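Local coordinates for Tle cognate immunity protein 4 C-terminal domain-containing protein (Pseudomonas aeruginosa PAO1, PDB 4R1D) that binds the lipase effector Tle4 of the H2 type VI secretion system and probably protects the bacterium from its own toxin by inhibiting it, at residues P171-A176 and P276-D281; E210-G215 and L228-D233; M1-W6 and W288-D293. All coordinates share one frame; numbering follows the deposited sequence.

Contact 1: residues P171-A176 and P276-D281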
loop_
_atom_site.group_PDB
_atom_site.type_symbol
_atom_site.label_atom_id
_atom_site.label_comp_id
_atom_site.label_asym_id
_atom_site.label_seq_id
_atom_site.Cartn_x
_atom_site.Cartn_y
_atom_site.Cartn_z
ATOM N N PRO B 171 -10.628 -20.916 17.517
ATOM C CA PRO B 171 -10.310 -22.273 17.049
ATOM C C PRO B 171 -11.521 -22.995 16.457
ATOM O O PRO B 171 -11.401 -23.630 15.405
ATOM C CB PRO B 171 -9.835 -22.970 18.329
ATOM C CG PRO B 171 -9.175 -21.876 19.102
ATOM C CD PRO B 171 -9.957 -20.602 18.791
ATOM N N GLU B 172 -12.668 -22.874 17.114
ATOM C CA GLU B 172 -13.897 -23.549 16.692
ATOM C C GLU B 172 -14.524 -22.962 15.426
ATOM O O GLU B 172 -15.393 -23.589 14.812
ATOM C CB GLU B 172 -14.933 -23.520 17.822
ATOM C CG GLU B 172 -14.500 -24.252 19.081
ATOM C CD GLU B 172 -15.472 -24.054 20.230
ATOM O OE1 GLU B 172 -16.292 -23.111 20.164
ATOM O OE2 GLU B 172 -15.421 -24.845 21.200
ATOM N N HIS B 173 -14.095 -21.762 15.042
ATOM C CA HIS B 173 -14.665 -21.095 13.874
ATOM C C HIS B 173 -13.605 -20.697 12.858
ATOM O O HIS B 173 -13.285 -19.514 12.711
ATOM C CB HIS B 173 -15.464 -19.870 14.312
ATOM C CG HIS B 173 -16.510 -20.175 15.336
ATOM N ND1 HIS B 173 -17.566 -21.026 15.087
ATOM C CD2 HIS B 173 -16.661 -19.748 16.612
ATOM C CE1 HIS B 173 -18.329 -21.101 16.164
ATOM N NE2 HIS B 173 -17.800 -20.339 17.103
ATOM N N PRO B 174 -13.063 -21.687 12.137
ATOM C CA PRO B 174 -12.019 -21.451 11.140
ATOM C C PRO B 174 -12.489 -20.457 10.091
ATOM O O PRO B 174 -13.583 -20.592 9.554
ATOM C CB PRO B 174 -11.823 -22.832 10.500
ATOM C CG PRO B 174 -13.097 -23.572 10.789
ATOM C CD PRO B 174 -13.511 -23.089 12.143
ATOM N N GLY B 175 -11.662 -19.464 9.800
ATOM C CA GLY B 175 -12.019 -18.467 8.813
ATOM C C GLY B 175 -12.609 -17.204 9.410
ATOM O O GLY B 175 -12.706 -16.195 8.725
ATOM N N ALA B 176 -13.007 -17.253 10.677
ATOM C CA ALA B 176 -13.573 -16.071 11.330
ATOM C C ALA B 176 -12.502 -15.184 11.952
ATOM O O ALA B 176 -11.519 -15.668 12.513
ATOM C CB ALA B 176 -14.590 -16.476 12.389
ATOM N N PRO B 276 -16.698 -25.003 7.328
ATOM C CA PRO B 276 -17.580 -23.886 7.688
ATOM C C PRO B 276 -17.112 -23.160 8.941
ATOM O O PRO B 276 -16.704 -23.806 9.906
ATOM C CB PRO B 276 -18.921 -24.570 7.970
ATOM C CG PRO B 276 -18.830 -25.903 7.314
ATOM C CD PRO B 276 -17.395 -26.297 7.397
ATOM N N ALA B 277 -17.178 -21.834 8.924
ATOM C CA ALA B 277 -16.819 -21.050 10.093
ATOM C C ALA B 277 -17.853 -21.268 11.187
ATOM O O ALA B 277 -17.510 -21.405 12.356
ATOM C CB ALA B 277 -16.730 -19.573 9.736
ATOM N N PHE B 278 -19.123 -21.305 10.794
ATOM C CA PHE B 278 -20.223 -21.429 11.744
ATOM C C PHE B 278 -21.216 -22.480 11.286
ATOM O O PHE B 278 -21.350 -22.736 10.089
ATOM C CB PHE B 278 -20.948 -20.090 11.902
ATOM C CG PHE B 278 -20.104 -19.017 12.534
ATOM C CD1 PHE B 278 -20.061 -18.874 13.913
ATOM C CD2 PHE B 278 -19.355 -18.158 11.750
ATOM C CE1 PHE B 278 -19.286 -17.891 14.504
ATOM C CE2 PHE B 278 -18.575 -17.178 12.325
ATOM C CZ PHE B 278 -18.542 -17.041 13.712
ATOM N N LYS B 279 -21.921 -23.064 12.249
ATOM C CA LYS B 279 -22.946 -24.065 11.966
ATOM C C LYS B 279 -24.170 -23.428 11.318
ATOM O O LYS B 279 -24.918 -24.097 10.602
ATOM C CB LYS B 279 -23.361 -24.779 13.258
ATOM C CG LYS B 279 -22.205 -25.422 14.017
ATOM C CD LYS B 279 -22.655 -25.933 15.386
ATOM C CE LYS B 279 -21.488 -26.466 16.211
ATOM N NZ LYS B 279 -20.542 -25.389 16.641
ATOM N N SER B 280 -24.372 -22.136 11.570
ATOM C CA SER B 280 -25.548 -21.437 11.064
ATOM C C SER B 280 -25.400 -19.935 11.272
ATOM O O SER B 280 -24.567 -19.491 12.063
ATOM C CB SER B 280 -26.790 -21.908 11.819
ATOM O OG SER B 280 -26.731 -21.483 13.177
ATOM N N ASP B 281 -26.222 -19.155 10.581
ATOM C CA ASP B 281 -26.258 -17.719 10.817
ATOM C C ASP B 281 -26.616 -17.439 12.265
ATOM O O ASP B 281 -26.107 -16.495 12.872
ATOM C CB ASP B 281 -27.276 -17.046 9.910
ATOM C CG ASP B 281 -26.866 -17.074 8.455
ATOM O OD1 ASP B 281 -25.747 -17.530 8.163
ATOM O OD2 ASP B 281 -27.662 -16.616 7.611
#
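His173 and Ala277 bring two loops together backbone to backbone, their CA atoms 4.4 Å apart, where residues 171-176 turn between strands 162-169 and 176-183 and residues 276-281 lead into helix 281-292. A type II beta turn from His173 to Ala176, with a hydrogen bond from Ala176 N to His173 O, shapes the first loop. The imidazole of His173 carries the contact. A chi1 of -54° sets its CG beside the backbone N. His173 ND1 donates to Ala277 O at 2.8 Å, with the oxygen at the ring edge and close to the ring plane. The bond is bent, with an N-H...O angle of 144°. The same oxygen also receives a CA-H...O contact from His173 CA, 3.2 Å from Ala277 O. Ala277 CA makes the reverse CA-H...O contact to Pro174 O at 3.3 Å. Phe278 lies over one face of the imidazole in an offset stack, with centroids 4.3 Å apart and planes at 22°. CE1 of Phe278 sits above the imidazole centre, while His173 CB lies over the phenyl face, displaced toward its rim. Glu172 CB covers the opposite imidazole face. Ala176 CB meets Phe278 CE2 obliquely at 4.0 Å. Val263 of strand 256-263 packs against Ala176, Ala277 and Phe278, while Glu283 and Leu287 of helix 281-292 touch His173. Ser280 is the N-cap of that helix, its OG bonded to Glu283 N, and Lys279 forms a salt bridge with Glu283. The donor role of ND1 places a proton on that nitrogen; one edge bond and the offset stack together fix the rotation of the buried imidazole and satisfy the Ala277 carbonyl.

Contact 2: residues E210-G215 and L228-D233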
loop_
_atom_site.group_PDB
_atom_site.type_symbol
_atom_site.label_atom_id
_atom_site.label_comp_id
_atom_site.label_asym_id
_atom_site.label_seq_id
_atom_site.Cartn_x
_atom_site.Cartn_y
_atom_site.Cartn_z
ATOM N N GLU B 210 -27.209 -11.392 1.461
ATOM C CA GLU B 210 -28.369 -10.908 2.194
ATOM C C GLU B 210 -27.979 -10.066 3.405
ATOM O O GLU B 210 -26.895 -10.223 3.967
ATOM C CB GLU B 210 -29.268 -12.067 2.626
ATOM C CG GLU B 210 -28.762 -12.856 3.805
ATOM C CD GLU B 210 -29.686 -14.024 4.146
ATOM O OE1 GLU B 210 -29.319 -15.171 3.832
ATOM O OE2 GLU B 210 -30.771 -13.790 4.714
ATOM N N THR B 211 -28.864 -9.156 3.790
ATOM C CA THR B 211 -28.670 -8.409 5.016
ATOM C C THR B 211 -29.361 -9.150 6.151
ATOM O O THR B 211 -30.558 -9.413 6.085
ATOM C CB THR B 211 -29.222 -6.982 4.896
ATOM O OG1 THR B 211 -28.446 -6.260 3.929
ATOM C CG2 THR B 211 -29.142 -6.259 6.234
ATOM N N LEU B 212 -28.608 -9.497 7.187
ATOM C CA LEU B 212 -29.195 -10.178 8.340
ATOM C C LEU B 212 -29.803 -9.192 9.320
ATOM O O LEU B 212 -30.765 -9.513 10.018
ATOM C CB LEU B 212 -28.163 -11.050 9.065
ATOM C CG LEU B 212 -27.511 -12.182 8.268
ATOM C CD1 LEU B 212 -26.510 -12.949 9.120
ATOM C CD2 LEU B 212 -28.568 -13.122 7.703
ATOM N N ARG B 213 -29.235 -7.990 9.378
ATOM C CA ARG B 213 -29.630 -7.018 10.375
ATOM C C ARG B 213 -29.080 -5.644 10.037
ATOM O O ARG B 213 -27.952 -5.512 9.557
ATOM C CB ARG B 213 -29.098 -7.466 11.743
ATOM C CG ARG B 213 -30.073 -7.340 12.885
ATOM C CD ARG B 213 -29.334 -7.433 14.221
ATOM N NE ARG B 213 -29.269 -8.788 14.762
ATOM C CZ ARG B 213 -28.473 -9.137 15.772
ATOM N NH1 ARG B 213 -27.663 -8.237 16.319
ATOM N NH2 ARG B 213 -28.473 -10.384 16.228
ATOM N N LYS B 214 -29.878 -4.615 10.284
ATOM C CA LYS B 214 -29.420 -3.242 10.100
ATOM C C LYS B 214 -30.178 -2.328 11.044
ATOM O O LYS B 214 -31.405 -2.255 10.986
ATOM C CB LYS B 214 -29.624 -2.780 8.653
ATOM C CG LYS B 214 -29.413 -1.276 8.464
ATOM C CD LYS B 214 -29.656 -0.833 7.028
ATOM C CE LYS B 214 -29.404 0.660 6.880
ATOM N NZ LYS B 214 -29.862 1.192 5.567
ATOM N N GLY B 215 -29.458 -1.629 11.912
ATOM C CA GLY B 215 -30.103 -0.673 12.790
ATOM C C GLY B 215 -29.295 -0.372 14.028
ATOM O O GLY B 215 -28.087 -0.573 14.049
ATOM N N LEU B 228 -25.229 -5.926 9.367
ATOM C CA LEU B 228 -24.757 -7.306 9.364
ATOM C C LEU B 228 -25.153 -7.985 8.062
ATOM O O LEU B 228 -26.341 -8.066 7.745
ATOM C CB LEU B 228 -25.393 -8.084 10.532
ATOM C CG LEU B 228 -24.731 -8.106 11.913
ATOM C CD1 LEU B 228 -24.332 -6.741 12.420
ATOM C CD2 LEU B 228 -25.657 -8.792 12.919
ATOM N N VAL B 229 -24.176 -8.472 7.304
ATOM C CA VAL B 229 -24.497 -9.130 6.047
ATOM C C VAL B 229 -23.864 -10.517 5.973
ATOM O O VAL B 229 -22.905 -10.812 6.679
ATOM C CB VAL B 229 -24.078 -8.276 4.824
ATOM C CG1 VAL B 229 -24.639 -6.853 4.950
ATOM C CG2 VAL B 229 -22.572 -8.245 4.677
ATOM N N ALA B 230 -24.432 -11.373 5.140
ATOM C CA ALA B 230 -23.875 -12.695 4.928
ATOM C C ALA B 230 -24.153 -13.098 3.494
ATOM O O ALA B 230 -25.067 -12.571 2.854
ATOM C CB ALA B 230 -24.478 -13.695 5.892
ATOM N N GLY B 231 -23.357 -14.021 2.974
ATOM C CA GLY B 231 -23.639 -14.556 1.663
ATOM C C GLY B 231 -22.976 -15.865 1.322
ATOM O O GLY B 231 -21.980 -16.254 1.921
ATOM N N SER B 232 -23.533 -16.538 0.325
ATOM C CA SER B 232 -23.045 -17.850 -0.061
ATOM C C SER B 232 -22.645 -17.881 -1.524
ATOM O O SER B 232 -23.358 -17.374 -2.381
ATOM C CB SER B 232 -24.118 -18.902 0.204
ATOM O OG SER B 232 -24.304 -19.082 1.599
ATOM N N ASP B 233 -21.498 -18.487 -1.793
ATOM C CA ASP B 233 -21.046 -18.724 -3.161
ATOM C C ASP B 233 -20.006 -19.827 -3.131
ATOM O O ASP B 233 -19.254 -19.949 -2.168
ATOM C CB ASP B 233 -20.441 -17.457 -3.769
ATOM C CG ASP B 233 -20.296 -17.544 -5.280
ATOM O OD1 ASP B 233 -19.490 -16.780 -5.851
ATOM O OD2 ASP B 233 -20.996 -18.375 -5.902
#
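Leu228 O is gripped by two successive backbone N-H groups: Leu212 N at 2.7 Å and, through a weak bond, Arg213 N at 3.3 Å. The Leu212 bond reaches the oxygen 25° out of the carbonyl plane. Leu228 N returns a bond to Arg213 O, and further along the strands Glu210 and Ala230 exchange bonds in both directions. The Arg213 and Leu228 side chains run alongside each other in the same direction: Arg213 CB touches Leu228 CD2 at 3.9 Å, and the same methyl lies over one guanidinium face, offset toward its rim. A bend at chi3 (-92°) swings NE out of line with the extended start of the arginine chain. Its NH1 pairs with Glu226 and its NH2 with Asp289, two salt bridges that hold the group in place. Leu212 CD1 packs on Ala230 CB at 3.9 Å. Thr211 and Val229 point to the opposite face from Arg213 and Leu228, where Val199 of helix 191-205 touches both. Val229 also packs on Leu91 of the other protein chain of the complex. Glu210 OE1 pairs with Arg237. Leu212 and Arg213 together opposite Leu228 make a classic beta bulge in the antiparallel hairpin of strands 209-214 and 225-233.

Contact 3: residues M1-W6 and W288-D293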
loop_
_atom_site.group_PDB
_atom_site.type_symbol
_atom_site.label_atom_id
_atom_site.label_comp_id
_atom_site.label_asym_id
_atom_site.label_seq_id
_atom_site.Cartn_x
_atom_site.Cartn_y
_atom_site.Cartn_z
ATOM N N MET B 1 -26.114 -16.989 25.801
ATOM C CA MET B 1 -24.978 -17.850 25.504
ATOM C C MET B 1 -24.202 -18.161 26.781
ATOM O O MET B 1 -24.033 -17.296 27.635
ATOM C CB MET B 1 -24.056 -17.182 24.473
ATOM C CG MET B 1 -23.011 -18.108 23.869
ATOM S SD MET B 1 -21.906 -17.272 22.698
ATOM C CE MET B 1 -21.022 -18.668 22.017
ATOM N N ASP B 2 -23.722 -19.395 26.898
ATOM C CA ASP B 2 -22.938 -19.811 28.056
ATOM C C ASP B 2 -21.526 -19.234 28.005
ATOM O O ASP B 2 -20.698 -19.679 27.213
ATOM C CB ASP B 2 -22.877 -21.342 28.119
ATOM C CG ASP B 2 -22.109 -21.853 29.324
ATOM O OD1 ASP B 2 -21.809 -23.065 29.359
ATOM O OD2 ASP B 2 -21.811 -21.054 30.235
ATOM N N LYS B 3 -21.256 -18.245 28.852
ATOM C CA LYS B 3 -19.947 -17.598 28.889
ATOM C C LYS B 3 -19.054 -18.202 29.968
ATOM O O LYS B 3 -18.194 -17.529 30.542
ATOM C CB LYS B 3 -20.092 -16.087 29.096
ATOM C CG LYS B 3 -20.885 -15.396 28.004
ATOM C CD LYS B 3 -21.215 -13.961 28.374
ATOM C CE LYS B 3 -19.970 -13.120 28.549
ATOM N NZ LYS B 3 -20.342 -11.732 28.914
ATOM N N THR B 4 -19.261 -19.483 30.243
ATOM C CA THR B 4 -18.414 -20.182 31.196
ATOM C C THR B 4 -16.962 -20.138 30.738
ATOM O O THR B 4 -16.632 -20.578 29.634
ATOM C CB THR B 4 -18.858 -21.647 31.383
ATOM O OG1 THR B 4 -20.130 -21.682 32.045
ATOM C CG2 THR B 4 -17.838 -22.404 32.218
ATOM N N GLY B 5 -16.099 -19.576 31.577
ATOM C CA GLY B 5 -14.682 -19.513 31.272
ATOM C C GLY B 5 -14.255 -18.327 30.418
ATOM O O GLY B 5 -13.059 -18.129 30.193
ATOM N N TRP B 6 -15.216 -17.544 29.935
ATOM C CA TRP B 6 -14.869 -16.346 29.168
ATOM C C TRP B 6 -14.006 -15.417 30.011
ATOM O O TRP B 6 -14.097 -15.418 31.239
ATOM C CB TRP B 6 -16.116 -15.615 28.666
ATOM C CG TRP B 6 -16.742 -16.263 27.487
ATOM C CD1 TRP B 6 -16.921 -17.605 27.280
ATOM C CD2 TRP B 6 -17.246 -15.606 26.318
ATOM N NE1 TRP B 6 -17.533 -17.816 26.061
ATOM C CE2 TRP B 6 -17.740 -16.603 25.455
ATOM C CE3 TRP B 6 -17.338 -14.266 25.923
ATOM C CZ2 TRP B 6 -18.308 -16.304 24.215
ATOM C CZ3 TRP B 6 -17.906 -13.977 24.700
ATOM C CH2 TRP B 6 -18.388 -14.987 23.864
ATOM N N TRP B 288 -21.441 -13.024 17.850
ATOM C CA TRP B 288 -21.412 -11.577 17.638
ATOM C C TRP B 288 -22.085 -10.790 18.775
ATOM O O TRP B 288 -21.466 -9.931 19.398
ATOM C CB TRP B 288 -22.087 -11.272 16.302
ATOM C CG TRP B 288 -22.373 -9.820 16.037
ATOM C CD1 TRP B 288 -23.592 -9.207 16.080
ATOM C CD2 TRP B 288 -21.430 -8.814 15.655
ATOM N NE1 TRP B 288 -23.469 -7.875 15.753
ATOM C CE2 TRP B 288 -22.150 -7.610 15.482
ATOM C CE3 TRP B 288 -20.045 -8.814 15.432
ATOM C CZ2 TRP B 288 -21.533 -6.416 15.095
ATOM C CZ3 TRP B 288 -19.431 -7.623 15.050
ATOM C CH2 TRP B 288 -20.177 -6.443 14.890
ATOM N N ASP B 289 -23.352 -11.075 19.046
ATOM C CA ASP B 289 -24.071 -10.360 20.094
ATOM C C ASP B 289 -23.416 -10.516 21.456
ATOM O O ASP B 289 -23.327 -9.560 22.227
ATOM C CB ASP B 289 -25.529 -10.816 20.184
ATOM C CG ASP B 289 -26.383 -10.268 19.062
ATOM O OD1 ASP B 289 -26.088 -9.155 18.590
ATOM O OD2 ASP B 289 -27.346 -10.951 18.655
ATOM N N THR B 290 -22.966 -11.725 21.755
ATOM C CA THR B 290 -22.380 -11.987 23.066
ATOM C C THR B 290 -21.117 -11.144 23.281
ATOM O O THR B 290 -20.940 -10.519 24.331
ATOM C CB THR B 290 -22.103 -13.493 23.255
ATOM O OG1 THR B 290 -23.326 -14.221 23.052
ATOM C CG2 THR B 290 -21.564 -13.778 24.660
ATOM N N ILE B 291 -20.251 -11.104 22.273
ATOM C CA ILE B 291 -19.056 -10.267 22.360
ATOM C C ILE B 291 -19.373 -8.772 22.411
ATOM O O ILE B 291 -18.884 -8.053 23.277
ATOM C CB ILE B 291 -18.085 -10.537 21.197
ATOM C CG1 ILE B 291 -17.488 -11.937 21.311
ATOM C CG2 ILE B 291 -16.958 -9.521 21.217
ATOM C CD1 ILE B 291 -16.609 -12.314 20.136
ATOM N N VAL B 292 -20.173 -8.296 21.463
ATOM C CA VAL B 292 -20.447 -6.863 21.372
ATOM C C VAL B 292 -21.157 -6.363 22.631
ATOM O O VAL B 292 -20.837 -5.312 23.157
ATOM C CB VAL B 292 -21.263 -6.537 20.099
ATOM C CG1 VAL B 292 -21.855 -5.132 20.159
ATOM C CG2 VAL B 292 -20.372 -6.717 18.850
ATOM N N ASP B 293 -22.098 -7.145 23.134
ATOM C CA ASP B 293 -22.838 -6.731 24.319
ATOM C C ASP B 293 -21.963 -6.683 25.578
ATOM O O ASP B 293 -22.389 -6.165 26.603
ATOM C CB ASP B 293 -24.055 -7.628 24.537
ATOM C CG ASP B 293 -25.177 -7.339 23.561
ATOM O OD1 ASP B 293 -25.281 -6.192 23.067
ATOM O OD2 ASP B 293 -25.965 -8.267 23.287
HETATM O O HOH W 1 -21.821 -10.675 26.840
#
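Trp6 presents its indole obliquely to Thr290 and Ile291: Thr290 CG2 comes within 3.5 Å of Trp6 CH2, and Ile291 CG1 within 4.0 Å of Trp6 CZ3. Over the centre of one indole face lies Lys3 CG, and Thr4 O meets the edge in plane. Lys3 and Thr290 run alongside each other in opposite senses, with Lys3 CD 3.7 Å from Thr290 CG2. Residues 1-6 precede strand 7-11 and lie against the last turn of helix 281-292. This loop combines an Asx turn, in which Asp2 OD2 accepts from Thr4 N, with a type II beta turn from Lys3 to Trp6 that folds the lysine over the indole. Asp2 OD2 is also met by Thr4 OG1 on its syn lone pair. The extended Met1 chain, its CG set anti to the backbone N (chi1 -167°), lies across Thr290. Met1 SD is 3.4 Å from Thr290 OG1. That hydroxyl is hydrogen-bonded to Glu286 O, one turn earlier in the helix. A water accepts from Lys3 NZ at 2.8 Å and donates to Thr290 O at 2.7 Å, while Lys3 NZ also forms a salt bridge with Asp17 of strand 14-18. Ile291 turns onto Ile16 and Leu18 of that strand and onto Phe170.

How the contacts relate
Helix 281-292 connects all three contacts: contact 1 leads into its N-terminus, contact 2 packs beside it and contact 3 uses its C-terminal end. Contact centres lie about 16 Å (1 and 2), 15 Å (1 and 3) and 21 Å (2 and 3) apart. Along the chain, the segments of contact 2 fall between those of contact 1, which in turn fall between those of contact 3. Contacts 1 and 2 meet where Asp281 OD2 lies 3.6 Å from Leu212 CD2; contacts 2 and 3 meet through Leu228 CD1, 3.6 Å from Trp288 NE1, beside the Arg213-Asp289 salt bridge. The helix thus ties a loop, a hairpin and the chain's N-terminus together in Tli4.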